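Local coordinates for protein mycobacterial cidal antitoxin MbcA (Mycobacterium tuberculosis, PDB 6FKG) that serves as the antitoxin of a type II toxin-antitoxin system, neutralizing its cognate toxin MbcT by blocking access to the toxin active site, at residues V30-S36 / Q48-K52; N82-R88 / R101-L105. All coordinates share one frame; numbering follows the deposited sequence.

Contact 1 of 2, residues V30-S36 / Q48-K52; sequences VDASPRS and QRLNK
R49 reaches across to D31 and forms a salt bridge, with NH2 donating to OD1. The two side chains cross at about a right angle. The carboxylate and guanidinium planes stand 58° apart. The bond is nearly straight and stays close to the guanidinium plane, but it meets OD1 from above the carboxylate plane. The modelled separation of R49 NH2 and D31 OD1, 2.5 Å, is short, and its exact value is doubtful. CG of R49 sits between the backbone N and the carbonyl carbon (chi1 47°). A bend at chi3 then brings the guanidinium over the backbone of the other segment. One of its faces covers A32 CA, offset toward the rim.

L50 supplies the apolar part. L50 CD1 lies 3.7 Å from A32 CB and 3.8 Å from S36 O. L50 also packs on W40 and L55, and A32 on V37.

Helix 23-30, the turn at D31-S33 and helix 34-41 have the layout of a helix-turn-helix, consistent with an Xre-type antitoxin. D31 leaves the first helix with positive phi, and S33 is the N-cap of the second. The incoming segment lies along this turn. N51 N donates to V30 O at 3.2 Å, and N51 OD1 caps R54 N at the start of helix 52-65.

A water bridges the two segments at S33. It accepts from S33 N, donates to R49 O at 2.8 Å and bonds S36 OG, which is itself bonded to S33 OG. Further out, R35 NH2 and Q48 NE2 are 3.4 Å apart. Both are donors, and their flat groups are turned 88° to each other. They converge on D119 of an MbcT chain: R35 by a salt bridge, Q48 by a hydrogen bond.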
ATOM      1  N   VAL C  30     -18.562  18.049   3.677  1.00 35.95           N
ATOM      2  CA  VAL C  30     -18.494  17.630   2.273  1.00 38.60           C
ATOM      3  C   VAL C  30     -17.365  18.303   1.518  1.00 40.99           C
ATOM      4  O   VAL C  30     -17.303  18.224   0.288  1.00 43.86           O
ATOM      5  CB  VAL C  30     -19.824  17.907   1.526  1.00 34.13           C
ATOM      6  CG1 VAL C  30     -20.980  17.277   2.291  1.00 32.60           C
ATOM      7  CG2 VAL C  30     -20.055  19.409   1.342  1.00 38.79           C
ATOM      8  N   ASP C  31     -16.476  18.963   2.258  1.00 36.37           N
ATOM      9  CA  ASP C  31     -15.305  19.612   1.665  1.00 42.86           C
ATOM     10  C   ASP C  31     -15.685  20.645   0.603  1.00 49.71           C
ATOM     11  O   ASP C  31     -15.178  20.616  -0.522  1.00 44.08           O
ATOM     12  CB  ASP C  31     -14.370  18.552   1.070  1.00 51.27           C
ATOM     13  CG  ASP C  31     -13.007  19.107   0.707  1.00 59.85           C
ATOM     14  OD1 ASP C  31     -12.650  20.183   1.224  1.00 59.27           O
ATOM     15  OD2 ASP C  31     -12.302  18.465  -0.100  1.00 60.96           O
ATOM     16  N   ALA C  32     -16.571  21.571   0.964  1.00 41.36           N
ATOM     17  CA  ALA C  32     -16.973  22.638   0.046  1.00 38.86           C
ATOM     18  C   ALA C  32     -17.114  23.940   0.806  1.00 36.98           C
ATOM     19  O   ALA C  32     -17.247  23.929   2.017  1.00 37.31           O
ATOM     20  CB  ALA C  32     -18.286  22.293  -0.648  1.00 40.77           C
ATOM     21  N   SER C  33     -17.094  25.059   0.094  1.00 38.87           N
ATOM     22  CA  SER C  33     -17.419  26.337   0.722  1.00 34.87           C
ATOM     23  C   SER C  33     -18.900  26.340   1.048  1.00 36.35           C
ATOM     24  O   SER C  33     -19.677  25.605   0.418  1.00 40.68           O
ATOM     25  CB  SER C  33     -17.080  27.505  -0.204  1.00 39.42           C
ATOM     26  OG  SER C  33     -17.923  27.470  -1.348  1.00 40.92           O
ATOM     27  N   PRO C  34     -19.304  27.154   2.029  1.00 38.20           N
ATOM     28  CA  PRO C  34     -20.731  27.310   2.339  1.00 40.71           C
ATOM     29  C   PRO C  34     -21.542  27.801   1.134  1.00 46.03           C
ATOM     30  O   PRO C  34     -22.666  27.332   0.929  1.00 45.90           O
ATOM     31  CB  PRO C  34     -20.730  28.347   3.469  1.00 44.98           C
ATOM     32  CG  PRO C  34     -19.404  28.166   4.127  1.00 47.18           C
ATOM     33  CD  PRO C  34     -18.447  27.852   3.010  1.00 42.69           C
ATOM     34  N   ARG C  35     -20.982  28.718   0.343  1.00 48.33           N
ATOM     35  CA  ARG C  35     -21.688  29.203  -0.838  1.00 42.24           C
ATOM     36  C   ARG C  35     -21.916  28.078  -1.850  1.00 44.54           C
ATOM     37  O   ARG C  35     -22.978  27.996  -2.469  1.00 42.71           O
ATOM     38  CB  ARG C  35     -20.935  30.346  -1.517  1.00 46.16           C
ATOM     39  CG  ARG C  35     -21.668  30.856  -2.756  1.00 50.02           C
ATOM     40  CD  ARG C  35     -21.122  32.175  -3.283  1.00 58.58           C
ATOM     41  NE  ARG C  35     -19.759  32.049  -3.781  1.00 63.50           N
ATOM     42  CZ  ARG C  35     -19.442  31.797  -5.048  1.00 76.79           C
ATOM     43  NH1 ARG C  35     -20.396  31.642  -5.963  1.00 79.57           N
ATOM     44  NH2 ARG C  35     -18.168  31.700  -5.402  1.00 75.80           N
ATOM     45  N   SER C  36     -20.919  27.214  -2.017  1.00 40.94           N
ATOM     46  CA  SER C  36     -21.053  26.090  -2.941  1.00 41.26           C
ATOM     47  C   SER C  36     -22.162  25.127  -2.504  1.00 40.61           C
ATOM     48  O   SER C  36     -22.900  24.589  -3.341  1.00 39.02           O
ATOM     49  CB  SER C  36     -19.716  25.356  -3.078  1.00 37.53           C
ATOM     50  OG  SER C  36     -18.780  26.170  -3.777  1.00 40.86           O
ATOM     51  N   GLN C  48     -16.991  24.966  -8.485  1.00 36.27           N
ATOM     52  CA  GLN C  48     -15.998  24.801  -7.422  1.00 39.03           C
ATOM     53  C   GLN C  48     -16.006  23.385  -6.868  1.00 37.87           C
ATOM     54  O   GLN C  48     -16.929  22.609  -7.144  1.00 35.85           O
ATOM     55  CB  GLN C  48     -16.246  25.800  -6.281  1.00 37.80           C
ATOM     56  CG  GLN C  48     -16.127  27.265  -6.691  1.00 36.70           C
ATOM     57  CD  GLN C  48     -17.428  27.832  -7.235  1.00 43.28           C
ATOM     58  OE1 GLN C  48     -18.421  27.116  -7.374  1.00 37.68           O
ATOM     59  NE2 GLN C  48     -17.427  29.128  -7.544  1.00 43.80           N
ATOM     60  N   ARG C  49     -14.975  23.067  -6.084  1.00 51.11           N
ATOM     61  CA  ARG C  49     -14.853  21.773  -5.409  1.00 53.89           C
ATOM     62  C   ARG C  49     -16.039  21.460  -4.505  1.00 46.33           C
ATOM     63  O   ARG C  49     -16.406  22.255  -3.637  1.00 46.50           O
ATOM     64  CB  ARG C  49     -13.565  21.722  -4.580  1.00 63.85           C
ATOM     65  CG  ARG C  49     -13.333  22.962  -3.722  1.00 81.71           C
ATOM     66  CD  ARG C  49     -12.119  22.818  -2.812  1.00 90.38           C
ATOM     67  NE  ARG C  49     -12.475  22.348  -1.473  1.00 93.72           N
ATOM     68  CZ  ARG C  49     -12.926  23.128  -0.490  1.00 94.45           C
ATOM     69  NH1 ARG C  49     -13.080  24.432  -0.681  1.00 94.39           N
ATOM     70  NH2 ARG C  49     -13.217  22.604   0.694  1.00 93.20           N
ATOM     71  N   LEU C  50     -16.633  20.289  -4.705  1.00 41.58           N
ATOM     72  CA  LEU C  50     -17.718  19.830  -3.842  1.00 41.69           C
ATOM     73  C   LEU C  50     -17.864  18.321  -3.950  1.00 45.20           C
ATOM     74  O   LEU C  50     -18.019  17.786  -5.048  1.00 41.53           O
ATOM     75  CB  LEU C  50     -19.036  20.509  -4.202  1.00 40.82           C
ATOM     76  CG  LEU C  50     -20.219  20.077  -3.331  1.00 48.15           C
ATOM     77  CD1 LEU C  50     -21.059  21.276  -2.918  1.00 49.73           C
ATOM     78  CD2 LEU C  50     -21.078  19.052  -4.062  1.00 55.75           C
ATOM     79  N   ASN C  51     -17.822  17.640  -2.813  1.00 41.94           N
ATOM     80  CA  ASN C  51     -17.911  16.187  -2.831  1.00 39.70           C
ATOM     81  C   ASN C  51     -19.373  15.756  -2.789  1.00 37.56           C
ATOM     82  O   ASN C  51     -19.978  15.672  -1.724  1.00 35.58           O
ATOM     83  CB  ASN C  51     -17.121  15.576  -1.666  1.00 35.33           C
ATOM     84  CG  ASN C  51     -16.921  14.077  -1.830  1.00 41.79           C
ATOM     85  OD1 ASN C  51     -17.767  13.394  -2.399  1.00 39.07           O
ATOM     86  ND2 ASN C  51     -15.796  13.568  -1.351  1.00 38.95           N
ATOM     87  N   LYS C  52     -19.934  15.489  -3.963  1.00 37.35           N
ATOM     88  CA  LYS C  52     -21.337  15.100  -4.065  1.00 42.66           C
ATOM     89  C   LYS C  52     -21.634  13.784  -3.338  1.00 36.65           C
ATOM     90  O   LYS C  52     -22.694  13.624  -2.742  1.00 38.83           O
ATOM     91  CB  LYS C  52     -21.738  14.983  -5.533  1.00 46.07           C
ATOM     92  CG  LYS C  52     -23.113  14.374  -5.754  1.00 42.51           C
ATOM     93  CD  LYS C  52     -23.443  14.331  -7.241  1.00 51.46           C
ATOM     94  CE  LYS C  52     -24.627  13.418  -7.521  1.00 50.32           C
ATOM     95  NZ  LYS C  52     -24.883  13.343  -8.976  1.00 55.34           N
TER
HETATM   96  O   HOH W   1     -16.490  24.886  -2.839  1.00 40.11           O

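Contact 2 of 2, residues N82-R88 / R101-L105; sequences NRLLEHR and RVLAL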
ATOM      1  N   ASN C  82     -18.997  10.754  20.653  1.00 31.77           N
ATOM      2  CA  ASN C  82     -19.887   9.661  20.997  1.00 32.79           C
ATOM      3  C   ASN C  82     -19.053   8.468  21.448  1.00 33.83           C
ATOM      4  O   ASN C  82     -18.239   7.950  20.672  1.00 35.00           O
ATOM      5  CB  ASN C  82     -20.761   9.311  19.781  1.00 34.12           C
ATOM      6  CG  ASN C  82     -21.924   8.401  20.126  1.00 36.40           C
ATOM      7  OD1 ASN C  82     -21.758   7.395  20.800  1.00 34.36           O
ATOM      8  ND2 ASN C  82     -23.119   8.774  19.677  1.00 30.57           N
ATOM      9  N   ARG C  83     -19.248   8.025  22.687  1.00 31.85           N
ATOM     10  CA  ARG C  83     -18.442   6.918  23.215  1.00 38.28           C
ATOM     11  C   ARG C  83     -18.657   5.604  22.443  1.00 36.52           C
ATOM     12  O   ARG C  83     -17.802   4.717  22.479  1.00 38.36           O
ATOM     13  CB  ARG C  83     -18.718   6.701  24.713  1.00 41.37           C
ATOM     14  CG  ARG C  83     -20.110   6.183  25.070  1.00 40.73           C
ATOM     15  CD  ARG C  83     -20.101   5.620  26.507  1.00 42.00           C
ATOM     16  NE  ARG C  83     -21.419   5.183  26.958  1.00 40.82           N
ATOM     17  CZ  ARG C  83     -21.883   3.936  26.847  1.00 47.49           C
ATOM     18  NH1 ARG C  83     -21.148   2.977  26.290  1.00 37.90           N
ATOM     19  NH2 ARG C  83     -23.096   3.642  27.294  1.00 43.69           N
ATOM     20  N   LEU C  84     -19.781   5.481  21.738  1.00 32.56           N
ATOM     21  CA  LEU C  84     -20.035   4.278  20.943  1.00 31.21           C
ATOM     22  C   LEU C  84     -19.239   4.288  19.636  1.00 35.67           C
ATOM     23  O   LEU C  84     -19.110   3.257  18.958  1.00 32.45           O
ATOM     24  CB  LEU C  84     -21.534   4.135  20.653  1.00 31.58           C
ATOM     25  CG  LEU C  84     -22.390   4.084  21.922  1.00 32.64           C
ATOM     26  CD1 LEU C  84     -23.880   3.942  21.591  1.00 30.23           C
ATOM     27  CD2 LEU C  84     -21.920   2.954  22.817  1.00 35.16           C
ATOM     28  N   LEU C  85     -18.701   5.455  19.287  1.00 31.23           N
ATOM     29  CA  LEU C  85     -17.871   5.597  18.096  1.00 31.33           C
ATOM     30  C   LEU C  85     -16.442   5.965  18.486  1.00 34.54           C
ATOM     31  O   LEU C  85     -15.798   6.769  17.818  1.00 33.41           O
ATOM     32  CB  LEU C  85     -18.462   6.661  17.156  1.00 32.37           C
ATOM     33  CG  LEU C  85     -19.904   6.469  16.682  1.00 32.69           C
ATOM     34  CD1 LEU C  85     -20.341   7.699  15.912  1.00 31.83           C
ATOM     35  CD2 LEU C  85     -20.066   5.209  15.805  1.00 28.61           C
ATOM     36  N   GLU C  86     -15.953   5.375  19.578  1.00 37.85           N
ATOM     37  CA  GLU C  86     -14.607   5.655  20.082  1.00 38.75           C
ATOM     38  C   GLU C  86     -14.400   7.160  20.316  1.00 43.51           C
ATOM     39  O   GLU C  86     -13.338   7.719  20.028  1.00 37.94           O
ATOM     40  CB  GLU C  86     -13.551   5.095  19.118  1.00 42.39           C
ATOM     41  CG  GLU C  86     -13.642   3.573  18.898  1.00 46.48           C
ATOM     42  CD  GLU C  86     -14.815   3.160  18.011  1.00 54.71           C
ATOM     43  OE1 GLU C  86     -15.002   3.784  16.945  1.00 58.07           O
ATOM     44  OE2 GLU C  86     -15.558   2.223  18.382  1.00 51.69           O
ATOM     45  N   HIS C  87     -15.438   7.803  20.839  1.00 33.28           N
ATOM     46  CA  HIS C  87     -15.388   9.207  21.240  1.00 34.73           C
ATOM     47  C   HIS C  87     -15.170  10.130  20.052  1.00 36.29           C
ATOM     48  O   HIS C  87     -14.562  11.182  20.188  1.00 43.52           O
ATOM     49  CB  HIS C  87     -14.296   9.426  22.301  1.00 40.41           C
ATOM     50  CG  HIS C  87     -14.417   8.509  23.477  1.00 51.87           C
ATOM     51  ND1 HIS C  87     -15.400   8.649  24.431  1.00 48.24           N
ATOM     52  CD2 HIS C  87     -13.692   7.423  23.841  1.00 55.08           C
ATOM     53  CE1 HIS C  87     -15.269   7.699  25.340  1.00 53.83           C
ATOM     54  NE2 HIS C  87     -14.237   6.943  25.006  1.00 58.22           N
ATOM     55  N   ARG C  88     -15.667   9.726  18.883  1.00 38.29           N
ATOM     56  CA  ARG C  88     -15.628  10.573  17.699  1.00 36.37           C
ATOM     57  C   ARG C  88     -17.016  11.148  17.419  1.00 29.30           C
ATOM     58  O   ARG C  88     -18.017  10.615  17.880  1.00 35.94           O
ATOM     59  CB  ARG C  88     -15.114   9.780  16.486  1.00 35.89           C
ATOM     60  CG  ARG C  88     -13.651   9.363  16.601  1.00 41.05           C
ATOM     61  CD  ARG C  88     -13.237   8.471  15.430  1.00 40.23           C
ATOM     62  NE  ARG C  88     -13.963   7.203  15.459  1.00 48.23           N
ATOM     63  CZ  ARG C  88     -14.160   6.422  14.399  1.00 57.75           C
ATOM     64  NH1 ARG C  88     -13.688   6.776  13.209  1.00 49.50           N
ATOM     65  NH2 ARG C  88     -14.837   5.284  14.531  1.00 55.40           N
ATOM     66  N   ARG C 101     -20.885   3.256   9.230  1.00 28.49           N
ATOM     67  CA  ARG C 101     -20.812   2.972  10.664  1.00 29.71           C
ATOM     68  C   ARG C 101     -21.840   3.793  11.417  1.00 28.73           C
ATOM     69  O   ARG C 101     -22.446   3.326  12.387  1.00 29.22           O
ATOM     70  CB  ARG C 101     -19.407   3.269  11.217  1.00 34.50           C
ATOM     71  CG  ARG C 101     -19.258   3.005  12.729  1.00 38.73           C
ATOM     72  CD  ARG C 101     -18.659   1.638  12.988  1.00 39.43           C
ATOM     73  NE  ARG C 101     -18.657   1.238  14.396  1.00 37.40           N
ATOM     74  CZ  ARG C 101     -17.839   1.727  15.331  1.00 50.78           C
ATOM     75  NH1 ARG C 101     -16.944   2.670  15.029  1.00 41.84           N
ATOM     76  NH2 ARG C 101     -17.928   1.282  16.583  1.00 46.86           N
ATOM     77  N   VAL C 102     -22.014   5.042  10.988  1.00 29.24           N
ATOM     78  CA  VAL C 102     -23.011   5.918  11.596  1.00 27.29           C
ATOM     79  C   VAL C 102     -24.430   5.377  11.377  1.00 28.20           C
ATOM     80  O   VAL C 102     -25.251   5.361  12.292  1.00 29.12           O
ATOM     81  CB  VAL C 102     -22.906   7.354  11.035  1.00 27.98           C
ATOM     82  CG1 VAL C 102     -23.955   8.250  11.682  1.00 27.99           C
ATOM     83  CG2 VAL C 102     -21.491   7.908  11.251  1.00 27.53           C
ATOM     84  N   LEU C 103     -24.732   4.945  10.156  1.00 30.60           N
ATOM     85  CA  LEU C 103     -26.026   4.321   9.875  1.00 25.84           C
ATOM     86  C   LEU C 103     -26.239   3.059  10.710  1.00 26.73           C
ATOM     87  O   LEU C 103     -27.365   2.782  11.158  1.00 28.25           O
ATOM     88  CB  LEU C 103     -26.153   3.967   8.385  1.00 31.07           C
ATOM     89  CG  LEU C 103     -26.208   5.165   7.424  1.00 35.35           C
ATOM     90  CD1 LEU C 103     -26.345   4.678   5.968  1.00 33.37           C
ATOM     91  CD2 LEU C 103     -27.360   6.107   7.802  1.00 27.51           C
ATOM     92  N   ALA C 104     -25.171   2.289  10.907  1.00 26.77           N
ATOM     93  CA  ALA C 104     -25.271   1.073  11.707  1.00 29.90           C
ATOM     94  C   ALA C 104     -25.587   1.427  13.167  1.00 29.24           C
ATOM     95  O   ALA C 104     -26.459   0.796  13.793  1.00 27.22           O
ATOM     96  CB  ALA C 104     -23.976   0.234  11.600  1.00 28.47           C
ATOM     97  N   LEU C 105     -24.911   2.444  13.707  1.00 25.18           N
ATOM     98  CA  LEU C 105     -25.236   2.900  15.068  1.00 28.04           C
ATOM     99  C   LEU C 105     -26.711   3.360  15.169  1.00 31.18           C
ATOM    100  O   LEU C 105     -27.413   3.006  16.108  1.00 30.26           O
ATOM    101  CB  LEU C 105     -24.289   4.028  15.515  1.00 26.90           C
ATOM    102  CG  LEU C 105     -24.647   4.709  16.850  1.00 27.98           C
ATOM    103  CD1 LEU C 105     -24.801   3.691  17.966  1.00 28.80           C
ATOM    104  CD2 LEU C 105     -23.607   5.758  17.240  1.00 31.32           C
TER
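A salt-bridge network of E86, R88 and R101 fastens the loop 82-88 to helix 99-110. R101 grips the E86 carboxylate end-on. R101 NH1 donates to E86 OE1 at 2.9 Å and R101 NH2 to E86 OE2 at 3.1 Å. Both oxygens use their syn lone pairs. The carboxylate and guanidinium planes are nearly coplanar, 17° apart, and the paired bonds should fix the rotation of both groups. R101 gets there through a bend at chi2 (97°), which carries its chain past L85 in the opposite direction. L85 CD2 then lies over the centre of one guanidinium face.

R88 approaches the same carboxylate from another side. R88 NH2 donates to E86 OE1 at 2.8 Å, nearly along the C-O axis. OE1 is therefore held by two arginines. R88 NH2 and R101 NH1 come within 3.4 Å, edge to edge. E86 OE1, which accepts from both, probably offsets the like charges. R88 NH1 has a second anion in E98.

This region belongs to the C-terminal toxin-binding domain of the MbcA/ParS/Xre family. R101 also packs on F44 of an MbcT chain.

Next to the charges, L105 has its CB directed at the loop, and its two methyls part. L105 CD1 meets L84 CD1 at 3.7 Å, the two side chains crossing at about a right angle. L105 CD2 packs against L85 CG at 3.8 Å. L105 also rests on W77, and L85 on L93 of helix 90-95. The loop is braced from within. N82 OD1 accepts from L84 N in an Asx turn, and L85 O takes R88 N and R88 NE from opposite faces of its carbonyl plane.

The contacts lie on opposite sides of the chain's centre. Their centres are 25 Å apart and their nearest atoms about 13 Å, so they do not touch. They come in series along the chain: contact 1 closes at the start of helix 52-65, before contact 2 opens in the loop after helix 71-78. Helix 52-65 links the two regions. V30 and L50 of contact 1 pack on its L55, while V102 and L103 of contact 2 pack on its V61. Contact 1 reaches MbcT by polar bonds of R35 and Q48, and a second MbcT chain through K52; contact 2 packs on MbcT through N82 and R101. MbcT therefore lies against both sides, consistent with the antitoxin blocking the toxin.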